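Local coordinates for protein geranylgeranyl pyrophosphate synthase (Corynebacterium glutamicum, PDB 3LK5) that probably condenses allylic and isopentenyl diphosphates into longer isoprenoid diphosphates in a magnesium-dependent reaction, at residues T30-A35 / L156-D161; L38-A41 / V47-A50; L290-K295 / E330-Q335. All blocks are in the same frame, centred on the assembly; numbering follows the deposited sequence. Where two conformers were deposited one is given.

Contact 1 of 3, residues T30-A35 / L156-D161; sequences TQFLDA and LVWAED
The ring of Phe32 turns its edge to the face of the Trp158 indole in an offset edge-to-face (T-shaped) pair, with the Phe32 ring and the five-membered ring of Trp158 inclined at 69° and their centroids 5.3 Å apart. Phe32 CE1 leads, 3.6 Å from Trp158 CG and displaced toward the rim of the indole. The neighbouring Phe32 CZ lies 3.6 Å from the backbone Trp158 O and also borders Asp161 CB, which sits at the ring edge. With CG anti to the backbone N (chi1 178°), Phe32 spans the gap between helices 21-43 and 144-164; the axes of segments 30-35 and 156-161 come no closer than 11.9 Å, with their directions at 112°. Leu33 crosses the indole at about a right angle, its CD2 3.7 Å from Trp158 CZ3 at the six-membered end. Phe99 of helix 87-111 meets both Phe32 and Leu33. The polar ends point into the dimer: Trp158 NE1 is hydrogen-bonded to Thr185 of the second subunit, and Asp161 OD1 forms salt bridges with Arg184 and Arg177 of that subunit. The indole thus offers carbon to its own N-terminal helix and its N-H to the partner chain, tying apolar intrachain packing to a polar subunit interface.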
ATOM      1  N   THR A  30       1.609 -19.877   0.678  1.00 24.23           N
ATOM      2  CA  THR A  30       1.678 -20.628  -0.590  1.00 23.35           C
ATOM      3  C   THR A  30       0.331 -20.755  -1.249  1.00 23.44           C
ATOM      4  O   THR A  30       0.193 -20.504  -2.469  1.00 23.74           O
ATOM      5  CB  THR A  30       2.321 -22.052  -0.393  1.00 23.47           C
ATOM      6  OG1 THR A  30       3.625 -21.885   0.162  1.00 23.72           O
ATOM      7  CG2 THR A  30       2.434 -22.761  -1.742  1.00 25.06           C
ATOM      8  N   GLN A  31      -0.676 -21.146  -0.476  1.00 23.35           N
ATOM      9  CA  GLN A  31      -2.008 -21.299  -1.026  1.00 23.79           C
ATOM     10  C   GLN A  31      -2.552 -19.989  -1.612  1.00 23.16           C
ATOM     11  O   GLN A  31      -3.175 -19.971  -2.694  1.00 21.55           O
ATOM     12  CB  GLN A  31      -2.969 -21.849   0.027  1.00 26.34           C
ATOM     13  CG  GLN A  31      -2.473 -23.199   0.512  1.00 52.65           C
ATOM     14  CD  GLN A  31      -3.562 -24.089   1.056  1.00 31.97           C
ATOM     15  OE1 GLN A  31      -3.261 -25.144   1.632  1.00 53.78           O
ATOM     16  NE2 GLN A  31      -4.829 -23.686   0.902  1.00 53.45           N
ATOM     17  N   PHE A  32      -2.282 -18.900  -0.903  1.00 23.06           N
ATOM     18  CA  PHE A  32      -2.794 -17.599  -1.353  1.00 23.11           C
ATOM     19  C   PHE A  32      -2.120 -17.190  -2.668  1.00 22.76           C
ATOM     20  O   PHE A  32      -2.791 -16.750  -3.624  1.00 22.76           O
ATOM     21  CB  PHE A  32      -2.557 -16.541  -0.248  1.00 22.80           C
ATOM     22  CG  PHE A  32      -3.028 -15.151  -0.652  1.00 22.64           C
ATOM     23  CD1 PHE A  32      -2.183 -14.285  -1.340  1.00 23.21           C
ATOM     24  CD2 PHE A  32      -4.329 -14.745  -0.360  1.00 23.61           C
ATOM     25  CE1 PHE A  32      -2.636 -12.992  -1.756  1.00 23.05           C
ATOM     26  CE2 PHE A  32      -4.809 -13.449  -0.748  1.00 23.97           C
ATOM     27  CZ  PHE A  32      -3.958 -12.571  -1.438  1.00 23.97           C
ATOM     28  N   LEU A  33      -0.789 -17.287  -2.700  1.00 23.45           N
ATOM     29  CA  LEU A  33       0.000 -16.938  -3.878  1.00 25.21           C
ATOM     30  C   LEU A  33      -0.355 -17.784  -5.099  1.00 25.59           C
ATOM     31  O   LEU A  33      -0.509 -17.249  -6.225  1.00 25.31           O
ATOM     32  CB  LEU A  33       1.497 -16.972  -3.580  1.00 24.96           C
ATOM     33  CG  LEU A  33       1.897 -15.803  -2.649  1.00 26.45           C
ATOM     34  CD1 LEU A  33       3.288 -16.082  -1.983  1.00 24.85           C
ATOM     35  CD2 LEU A  33       1.953 -14.491  -3.429  1.00 24.98           C
ATOM     36  N   ASP A  34      -0.516 -19.083  -4.887  1.00 25.13           N
ATOM     37  CA  ASP A  34      -0.994 -19.963  -5.961  1.00 25.89           C
ATOM     38  C   ASP A  34      -2.301 -19.459  -6.555  1.00 25.99           C
ATOM     39  O   ASP A  34      -2.482 -19.490  -7.777  1.00 24.92           O
ATOM     40  CB  ASP A  34      -1.242 -21.389  -5.466  1.00 26.91           C
ATOM     41  CG  ASP A  34       0.045 -22.158  -5.167  1.00 28.74           C
ATOM     42  OD1 ASP A  34       1.166 -21.722  -5.531  1.00 26.98           O
ATOM     43  OD2 ASP A  34      -0.090 -23.251  -4.565  1.00 28.04           O
ATOM     44  N   ALA A  35      -3.212 -19.017  -5.700  1.00 25.21           N
ATOM     45  CA  ALA A  35      -4.526 -18.627  -6.147  1.00 26.02           C
ATOM     46  C   ALA A  35      -4.544 -17.351  -7.005  1.00 28.38           C
ATOM     47  O   ALA A  35      -5.535 -17.119  -7.726  1.00 30.15           O
ATOM     48  CB  ALA A  35      -5.481 -18.484  -4.975  1.00 26.21           C
ATOM     49  N   LEU A 156       0.945  -5.117  -0.126  1.00 22.67           N
ATOM     50  CA  LEU A 156       0.049  -4.448   0.821  1.00 23.17           C
ATOM     51  C   LEU A 156      -1.426  -4.669   0.503  1.00 21.23           C
ATOM     52  O   LEU A 156      -2.232  -4.919   1.425  1.00 20.15           O
ATOM     53  CB  LEU A 156       0.419  -2.943   0.951  1.00 26.08           C
ATOM     54  CG  LEU A 156      -0.375  -2.107   1.958  1.00 28.76           C
ATOM     55  CD1 LEU A 156      -0.268  -2.688   3.406  1.00 28.49           C
ATOM     56  CD2 LEU A 156       0.218  -0.668   1.930  1.00 29.29           C
ATOM     57  N   VAL A 157      -1.799  -4.603  -0.778  1.00 21.39           N
ATOM     58  CA  VAL A 157      -3.180  -4.908  -1.163  1.00 21.25           C
ATOM     59  C   VAL A 157      -3.520  -6.385  -0.910  1.00 19.95           C
ATOM     60  O   VAL A 157      -4.625  -6.701  -0.476  1.00 19.06           O
ATOM     61  CB  VAL A 157      -3.614  -4.417  -2.622  1.00 24.43           C
ATOM     62  CG1 VAL A 157      -3.397  -2.899  -2.763  1.00 24.42           C
ATOM     63  CG2 VAL A 157      -2.967  -5.149  -3.690  1.00 26.57           C
ATOM     64  N   TRP A 158      -2.551  -7.257  -1.087  1.00 17.31           N
ATOM     65  CA  TRP A 158      -2.824  -8.681  -0.827  1.00 18.13           C
ATOM     66  C   TRP A 158      -2.911  -9.006   0.678  1.00 19.87           C
ATOM     67  O   TRP A 158      -3.595  -9.955   1.049  1.00 19.55           O
ATOM     68  CB  TRP A 158      -1.755  -9.551  -1.508  1.00 19.61           C
ATOM     69  CG  TRP A 158      -2.035  -9.640  -3.000  1.00 21.37           C
ATOM     70  CD1 TRP A 158      -3.146  -9.171  -3.673  1.00 21.64           C
ATOM     71  CD2 TRP A 158      -1.213 -10.286  -3.972  1.00 20.99           C
ATOM     72  NE1 TRP A 158      -3.020  -9.448  -5.049  1.00 21.28           N
ATOM     73  CE2 TRP A 158      -1.852 -10.153  -5.228  1.00 23.62           C
ATOM     74  CE3 TRP A 158       0.036 -10.944  -3.901  1.00 23.27           C
ATOM     75  CZ2 TRP A 158      -1.293 -10.666  -6.404  1.00 22.91           C
ATOM     76  CZ3 TRP A 158       0.602 -11.444  -5.074  1.00 22.70           C
ATOM     77  CH2 TRP A 158      -0.069 -11.307  -6.305  1.00 24.40           C
ATOM     78  N   ALA A 159      -2.183  -8.262   1.513  1.00 19.56           N
ATOM     79  CA  ALA A 159      -2.383  -8.404   2.984  1.00 20.12           C
ATOM     80  C   ALA A 159      -3.850  -8.172   3.303  1.00 20.05           C
ATOM     81  O   ALA A 159      -4.491  -8.948   4.053  1.00 20.84           O
ATOM     82  CB  ALA A 159      -1.497  -7.425   3.786  1.00 19.56           C
ATOM     83  N   GLU A 160      -4.405  -7.085   2.746  1.00 19.55           N
ATOM     84  CA  GLU A 160      -5.796  -6.740   3.028  1.00 19.84           C
ATOM     85  C   GLU A 160      -6.703  -7.826   2.476  1.00 20.57           C
ATOM     86  O   GLU A 160      -7.643  -8.210   3.140  1.00 20.68           O
ATOM     87  CB  GLU A 160      -6.207  -5.377   2.388  1.00 21.46           C
ATOM     88  CG  GLU A 160      -5.151  -4.304   2.631  1.00 28.66           C
ATOM     89  CD  GLU A 160      -5.237  -3.562   3.994  1.00 27.89           C
ATOM     90  OE1 GLU A 160      -6.174  -3.962   4.814  1.00 27.25           O
ATOM     91  OE2 GLU A 160      -4.382  -2.556   4.184  1.00 26.40           O
ATOM     92  N   ASP A 161      -6.480  -8.243   1.219  1.00 19.70           N
ATOM     93  CA  ASP A 161      -7.345  -9.293   0.606  1.00 20.48           C
ATOM     94  C   ASP A 161      -7.278 -10.572   1.436  1.00 20.17           C
ATOM     95  O   ASP A 161      -8.280 -11.260   1.591  1.00 19.50           O
ATOM     96  CB  ASP A 161      -6.844  -9.640  -0.796  1.00 20.37           C
ATOM     97  CG  ASP A 161      -7.118  -8.517  -1.819  1.00 26.12           C
ATOM     98  OD1 ASP A 161      -7.977  -7.635  -1.589  1.00 21.23           O
ATOM     99  OD2 ASP A 161      -6.438  -8.508  -2.847  1.00 22.34           O
TER

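Contact 2 of 3, residues L38-A41 / V47-A50; sequences LTIA and VTDA
With Ile40 CG2 anti to the backbone N and CG1 anti to the carbonyl carbon (chi1 -68°), the beta-branched side chain sends its CG2 methyl across to residues 47-50, while Val47 CG1, also anti to its backbone N (chi1 -170°), comes to meet it. The two methyls, Ile40 CG2 and Val47 CG1, lie 3.7 Å apart, and the side chains cross at about a right angle. Ile40 CD1 adds a looser touch on the same Val47 CG1, at 4.1 Å, so that this one valine branch meets both the short and the long arm of the isoleucine.

Ile40 CG2 also packs against the backbone of the second helix, 3.6 Å from Val47 C and 3.4 Å from Thr48 N. The methyl therefore rests against the peptide link between Val47 and Thr48 as well as the valine side chain. Thr48 flanks it with its hydroxyl: Thr48 OG1 is 3.7 Å from Ile40 CG2 and equally 3.7 Å from Ala41 CA. These are van der Waals contacts with carbon.

The pair belongs to a helical hairpin, in which helices 21-43 and 45-59 are joined by a tight turn, and Ala41 and Thr48 have the nearest CA atoms, 5.8 Å apart. Ile40 also touches Met154 of helix 144-164 and packs on Thr185 of the second subunit, while Val47 packs on Gly189 of that subunit. The chemistry is thus graded across the hairpin: its aliphatic side is buried against helix 144-164 and the partner chain, whereas the threonine-alanine side lies at the more exposed margin, and shape rather than polar bonding joins the two segments.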
ATOM      1  N   LEU A  38      -3.531 -17.168 -11.989  1.00 27.96           N
ATOM      2  CA  LEU A  38      -4.349 -16.973 -13.187  1.00 31.36           C
ATOM      3  C   LEU A  38      -4.652 -15.510 -13.474  1.00 31.04           C
ATOM      4  O   LEU A  38      -4.540 -15.059 -14.615  1.00 31.06           O
ATOM      5  CB  LEU A  38      -5.649 -17.789 -13.107  1.00 34.19           C
ATOM      6  CG  LEU A  38      -5.508 -19.280 -13.476  1.00 40.29           C
ATOM      7  CD1 LEU A  38      -6.752 -20.048 -13.076  1.00 35.86           C
ATOM      8  CD2 LEU A  38      -5.246 -19.481 -14.991  1.00 37.06           C
ATOM      9  N   THR A  39      -5.072 -14.777 -12.444  1.00 29.49           N
ATOM     10  CA  THR A  39      -5.391 -13.348 -12.599  1.00 29.25           C
ATOM     11  C   THR A  39      -4.184 -12.563 -13.057  1.00 27.69           C
ATOM     12  O   THR A  39      -4.285 -11.705 -13.925  1.00 28.04           O
ATOM     13  CB  THR A  39      -5.855 -12.736 -11.257  1.00 31.85           C
ATOM     14  OG1 THR A  39      -7.037 -13.434 -10.841  1.00 41.04           O
ATOM     15  CG2 THR A  39      -6.152 -11.217 -11.451  1.00 39.67           C
ATOM     16  N   ILE A  40      -3.036 -12.852 -12.463  1.00 25.53           N
ATOM     17  CA  ILE A  40      -1.811 -12.155 -12.820  1.00 25.58           C
ATOM     18  C   ILE A  40      -1.416 -12.490 -14.286  1.00 26.73           C
ATOM     19  O   ILE A  40      -1.014 -11.597 -15.058  1.00 27.54           O
ATOM     20  CB  ILE A  40      -0.676 -12.498 -11.814  1.00 24.20           C
ATOM     21  CG1 ILE A  40      -0.969 -11.897 -10.390  1.00 23.66           C
ATOM     22  CG2 ILE A  40       0.701 -12.008 -12.292  1.00 21.55           C
ATOM     23  CD1 ILE A  40      -1.088 -10.344 -10.407  1.00 23.60           C
ATOM     24  N   ALA A  41      -1.544 -13.766 -14.651  1.00 26.73           N
ATOM     25  CA  ALA A  41      -1.250 -14.231 -16.017  1.00 27.94           C
ATOM     26  C   ALA A  41      -2.167 -13.595 -17.074  1.00 29.70           C
ATOM     27  O   ALA A  41      -1.695 -13.269 -18.189  1.00 30.68           O
ATOM     28  CB  ALA A  41      -1.302 -15.769 -16.073  1.00 27.98           C
ATOM     29  N   VAL A  47       4.239  -9.355 -15.585  1.00 31.12           N
ATOM     30  CA  VAL A  47       3.601  -9.224 -14.272  1.00 30.10           C
ATOM     31  C   VAL A  47       3.754 -10.553 -13.499  1.00 28.97           C
ATOM     32  O   VAL A  47       4.035 -10.553 -12.307  1.00 28.49           O
ATOM     33  CB  VAL A  47       2.108  -8.842 -14.381  1.00 30.06           C
ATOM     34  CG1 VAL A  47       1.524  -8.457 -13.003  1.00 29.61           C
ATOM     35  CG2 VAL A  47       1.935  -7.635 -15.326  1.00 29.90           C
ATOM     36  N   THR A  48       3.555 -11.667 -14.192  1.00 28.55           N
ATOM     37  CA  THR A  48       3.920 -12.980 -13.620  1.00 29.44           C
ATOM     38  C   THR A  48       5.355 -12.988 -13.130  1.00 29.58           C
ATOM     39  O   THR A  48       5.611 -13.430 -12.019  1.00 28.24           O
ATOM     40  CB  THR A  48       3.685 -14.091 -14.622  1.00 30.08           C
ATOM     41  OG1 THR A  48       2.277 -14.177 -14.857  1.00 28.87           O
ATOM     42  CG2 THR A  48       4.237 -15.456 -14.111  1.00 29.01           C
ATOM     43  N   ASP A  49       6.292 -12.488 -13.939  1.00 31.26           N
ATOM     44  CA  ASP A  49       7.724 -12.418 -13.536  1.00 33.25           C
ATOM     45  C   ASP A  49       7.954 -11.554 -12.285  1.00 31.98           C
ATOM     46  O   ASP A  49       8.714 -11.935 -11.366  1.00 31.14           O
ATOM     47  CB  ASP A  49       8.625 -11.932 -14.703  1.00 37.92           C
ATOM     48  CG  ASP A  49       8.566 -12.847 -15.927  1.00 63.63           C
ATOM     49  OD1 ASP A  49       8.165 -14.018 -15.772  1.00 41.72           O
ATOM     50  OD2 ASP A  49       8.913 -12.400 -17.059  1.00 41.84           O
ATOM     51  N   ALA A  50       7.314 -10.383 -12.221  1.00 29.45           N
ATOM     52  CA  ALA A  50       7.417  -9.569 -11.006  1.00 28.77           C
ATOM     53  C   ALA A  50       6.849 -10.266  -9.772  1.00 26.64           C
ATOM     54  O   ALA A  50       7.456 -10.252  -8.720  1.00 26.48           O
ATOM     55  CB  ALA A  50       6.742  -8.197 -11.197  1.00 29.54           C
TER

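Contact 3 of 3, residues L290-K295 / E330-Q335; sequences LQRADK and EEEVEQ
Arg292 and Glu332 join the two segments through a salt bridge in which one carboxylate oxygen takes two N-H donors. Arg292 NE and Arg292 NH2 each reach Glu332 OE1 at 3.0 Å, with N-H...O angles of 150° and 147°. This is a side-on grip focused on a single atom, unlike the twin-oxygen arrangement in which the two nitrogens each meet a different oxygen. Glu332 OE1 lies almost exactly in the guanidinium plane, at its edge between the two donors. On the acceptor side the approaches differ: NE arrives nearly along the C-O axis, while NH2 comes from well above the carboxylate plane. The difference follows from the tilt of the two flat groups, whose planes are 78° apart.

The side chains provide the reach. Arg292 runs extended from CG to NE, and Glu332, with CG anti to its backbone N, is likewise extended beyond CG; the two cover the 10.7 Å between Arg292 CA and Glu332 CA.

A further polar bond lies outside the pair, where Arg292 NH1 is hydrogen-bonded to the backbone oxygen of Thr327, just before helix 329-347.

Apolar packing joins the same helices: Glu332 and Val333 both touch Leu288, one turn before Arg292 on helix 284-296, and Val333 also packs on Leu255 and Leu259 of helix 236-263.

With NE and NH2 on Glu332 and NH1 on Thr327, all three guanidinium nitrogens have partners, which should limit rotation of the group. At this partly exposed position the ion pair probably competes with solvent, so directional bonding, more than burial, defines the link between helices 284-296 and 329-347.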
ATOM      1  N   LEU A 290      25.853   9.589  22.455  1.00 29.35           N
ATOM      2  CA  LEU A 290      26.231  10.973  22.163  1.00 29.60           C
ATOM      3  C   LEU A 290      26.003  11.850  23.372  1.00 29.76           C
ATOM      4  O   LEU A 290      26.866  12.654  23.723  1.00 29.18           O
ATOM      5  CB  LEU A 290      25.520  11.515  20.924  1.00 29.84           C
ATOM      6  CG  LEU A 290      25.986  10.888  19.609  1.00 29.73           C
ATOM      7  CD1 LEU A 290      24.993  11.209  18.451  1.00 30.07           C
ATOM      8  CD2 LEU A 290      27.409  11.339  19.272  1.00 29.80           C
ATOM      9  N   GLN A 291      24.871  11.659  24.043  1.00 29.47           N
ATOM     10  CA  GLN A 291      24.592  12.337  25.322  1.00 31.15           C
ATOM     11  C   GLN A 291      25.783  12.195  26.292  1.00 30.42           C
ATOM     12  O   GLN A 291      26.283  13.165  26.889  1.00 29.73           O
ATOM     13  CB  GLN A 291      23.366  11.671  25.932  1.00 33.74           C
ATOM     14  CG  GLN A 291      22.581  12.434  26.953  1.00 56.18           C
ATOM     15  CD  GLN A 291      21.126  11.952  26.999  1.00 36.44           C
ATOM     16  OE1 GLN A 291      20.322  12.283  26.113  1.00 56.46           O
ATOM     17  NE2 GLN A 291      20.784  11.193  28.040  1.00 55.89           N
ATOM     18  N   ARG A 292      26.240  10.961  26.448  1.00 28.45           N
ATOM     19  CA  ARG A 292      27.336  10.676  27.360  1.00 28.74           C
ATOM     20  C   ARG A 292      28.691  11.149  26.859  1.00 27.65           C
ATOM     21  O   ARG A 292      29.474  11.717  27.630  1.00 28.33           O
ATOM     22  CB  ARG A 292      27.384   9.169  27.605  1.00 30.11           C
ATOM     23  CG  ARG A 292      26.205   8.622  28.313  1.00 31.98           C
ATOM     24  CD  ARG A 292      26.268   7.103  28.257  1.00 33.22           C
ATOM     25  NE  ARG A 292      25.423   6.575  29.299  1.00 34.01           N
ATOM     26  CZ  ARG A 292      25.850   6.317  30.526  1.00 35.21           C
ATOM     27  NH1 ARG A 292      27.124   6.484  30.844  1.00 34.31           N
ATOM     28  NH2 ARG A 292      25.004   5.853  31.421  1.00 34.35           N
ATOM     29  N   ALA A 293      28.989  10.931  25.579  1.00 26.85           N
ATOM     30  CA  ALA A 293      30.312  11.260  25.032  1.00 27.51           C
ATOM     31  C   ALA A 293      30.570  12.760  25.073  1.00 28.56           C
ATOM     32  O   ALA A 293      31.729  13.198  25.285  1.00 27.86           O
ATOM     33  CB  ALA A 293      30.454  10.769  23.610  1.00 27.38           C
ATOM     34  N   ASP A 294      29.503  13.535  24.846  1.00 29.22           N
ATOM     35  CA  ASP A 294      29.576  15.003  24.971  1.00 30.40           C
ATOM     36  C   ASP A 294      30.099  15.416  26.342  1.00 31.64           C
ATOM     37  O   ASP A 294      30.774  16.436  26.448  1.00 32.30           O
ATOM     38  CB  ASP A 294      28.212  15.655  24.699  1.00 30.52           C
ATOM     39  CG  ASP A 294      27.951  15.868  23.225  1.00 29.63           C
ATOM     40  OD1 ASP A 294      28.903  15.757  22.409  1.00 30.70           O
ATOM     41  OD2 ASP A 294      26.778  16.142  22.857  1.00 32.01           O
ATOM     42  N   LYS A 295      29.799  14.617  27.373  1.00 31.55           N
ATOM     43  CA  LYS A 295      30.285  14.848  28.753  1.00 33.05           C
ATOM     44  C   LYS A 295      31.666  14.208  29.058  1.00 31.96           C
ATOM     45  O   LYS A 295      32.372  14.632  29.972  1.00 31.90           O
ATOM     46  CB  LYS A 295      29.262  14.329  29.778  1.00 35.75           C
ATOM     47  CG  LYS A 295      27.876  15.000  29.707  1.00 48.29           C
ATOM     48  CD  LYS A 295      27.773  16.075  30.774  1.00 40.04           C
ATOM     49  CE  LYS A 295      26.633  17.062  30.511  1.00 49.50           C
ATOM     50  NZ  LYS A 295      27.023  18.423  31.074  1.00 42.46           N
ATOM     51  N   GLU A 330      25.927   1.165  26.220  1.00 25.97           N
ATOM     52  CA  GLU A 330      25.489  -0.232  26.024  1.00 27.08           C
ATOM     53  C   GLU A 330      24.871  -0.824  27.309  1.00 27.54           C
ATOM     54  O   GLU A 330      23.770  -1.416  27.293  1.00 27.53           O
ATOM     55  CB  GLU A 330      26.637  -1.088  25.466  1.00 27.56           C
ATOM     56  CG  GLU A 330      26.269  -2.584  25.294  1.00 29.73           C
ATOM     57  CD  GLU A 330      27.427  -3.395  24.803  1.00 30.07           C
ATOM     58  OE1 GLU A 330      28.613  -2.958  24.981  1.00 30.44           O
ATOM     59  OE2 GLU A 330      27.180  -4.484  24.251  1.00 30.15           O
ATOM     60  N   GLU A 331      25.544  -0.645  28.446  1.00 26.64           N
ATOM     61  CA  GLU A 331      24.959  -1.065  29.711  1.00 26.23           C
ATOM     62  C   GLU A 331      23.659  -0.376  30.065  1.00 25.12           C
ATOM     63  O   GLU A 331      22.777  -0.998  30.641  1.00 25.54           O
ATOM     64  CB  GLU A 331      25.984  -1.019  30.896  1.00 28.44           C
ATOM     65  CG  GLU A 331      27.275  -0.267  30.657  1.00 57.37           C
ATOM     66  CD  GLU A 331      28.249  -0.963  29.720  1.00 31.20           C
ATOM     67  OE1 GLU A 331      28.579  -2.152  29.950  1.00 56.98           O
ATOM     68  OE2 GLU A 331      28.702  -0.302  28.757  1.00 57.01           O
ATOM     69  N   GLU A 332      23.516   0.914  29.756  1.00 24.68           N
ATOM     70  CA  GLU A 332      22.251   1.586  29.999  1.00 26.97           C
ATOM     71  C   GLU A 332      21.113   0.964  29.143  1.00 26.23           C
ATOM     72  O   GLU A 332      19.998   0.761  29.613  1.00 27.41           O
ATOM     73  CB  GLU A 332      22.391   3.095  29.694  1.00 29.37           C
ATOM     74  CG  GLU A 332      21.178   3.909  30.097  1.00 33.54           C
ATOM     75  CD  GLU A 332      21.412   5.451  30.041  1.00 34.22           C
ATOM     76  OE1 GLU A 332      22.541   5.919  29.706  1.00 33.51           O
ATOM     77  OE2 GLU A 332      20.438   6.187  30.338  1.00 34.65           O
ATOM     78  N   VAL A 333      21.413   0.645  27.900  1.00 25.47           N
ATOM     79  CA  VAL A 333      20.399  -0.052  27.074  1.00 25.60           C
ATOM     80  C   VAL A 333      20.062  -1.452  27.611  1.00 26.85           C
ATOM     81  O   VAL A 333      18.874  -1.828  27.686  1.00 28.22           O
ATOM     82  CB  VAL A 333      20.832  -0.065  25.577  1.00 26.14           C
ATOM     83  CG1 VAL A 333      19.847  -0.963  24.716  1.00 25.87           C
ATOM     84  CG2 VAL A 333      20.895   1.439  25.044  1.00 24.83           C
ATOM     85  N   GLU A 334      21.085  -2.205  28.019  1.00 27.76           N
ATOM     86  CA  GLU A 334      20.880  -3.537  28.602  0.50 28.31           C
ATOM     87  C   GLU A 334      19.994  -3.463  29.857  1.00 28.69           C
ATOM     88  O   GLU A 334      19.116  -4.307  30.038  1.00 28.25           O
ATOM     89  CB  GLU A 334      22.221  -4.256  28.871  0.50 28.62           C
ATOM     90  CG  GLU A 334      23.012  -4.651  27.593  0.50 31.34           C
ATOM     91  CD  GLU A 334      22.651  -6.038  27.042  0.50 28.87           C
ATOM     92  OE1 GLU A 334      21.679  -6.642  27.562  0.50 32.10           O
ATOM     93  OE2 GLU A 334      23.343  -6.539  26.103  0.50 31.43           O
ATOM     94  N   GLN A 335      20.208  -2.452  30.708  1.00 28.75           N
ATOM     95  CA  GLN A 335      19.338  -2.249  31.876  1.00 30.61           C
ATOM     96  C   GLN A 335      17.880  -1.998  31.483  1.00 29.17           C
ATOM     97  O   GLN A 335      16.957  -2.518  32.117  1.00 28.57           O
ATOM     98  CB  GLN A 335      19.874  -1.115  32.790  1.00 33.71           C
ATOM     99  CG  GLN A 335      21.148  -1.534  33.594  1.00 54.13           C
ATOM    100  CD  GLN A 335      22.061  -0.346  34.052  1.00 39.07           C
ATOM    101  OE1 GLN A 335      23.230  -0.567  34.450  1.00 54.57           O
ATOM    102  NE2 GLN A 335      21.541   0.893  33.973  1.00 54.30           N
TER

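Contacts 1 and 2 share helix 21-43 and lie on the same side of the chain's centre, their own centres 13 Å apart. They meet directly where Trp158 CZ2 is 4.0 Å from Ile40 CD1. Along the chain contact 2, a local helical hairpin, is nested inside the loop closed by contact 1, and both touch the second subunit, so this N-terminal region is built into the dimer. Contact 3 follows in series, on helices 284-296 and 329-347 at the opposite side of the chain's centre, with centres 44 Å from contact 1 and 51 Å from contact 2. The all-helical fold is thus fastened at a subunit-facing region and, separately, at a surface of one chain.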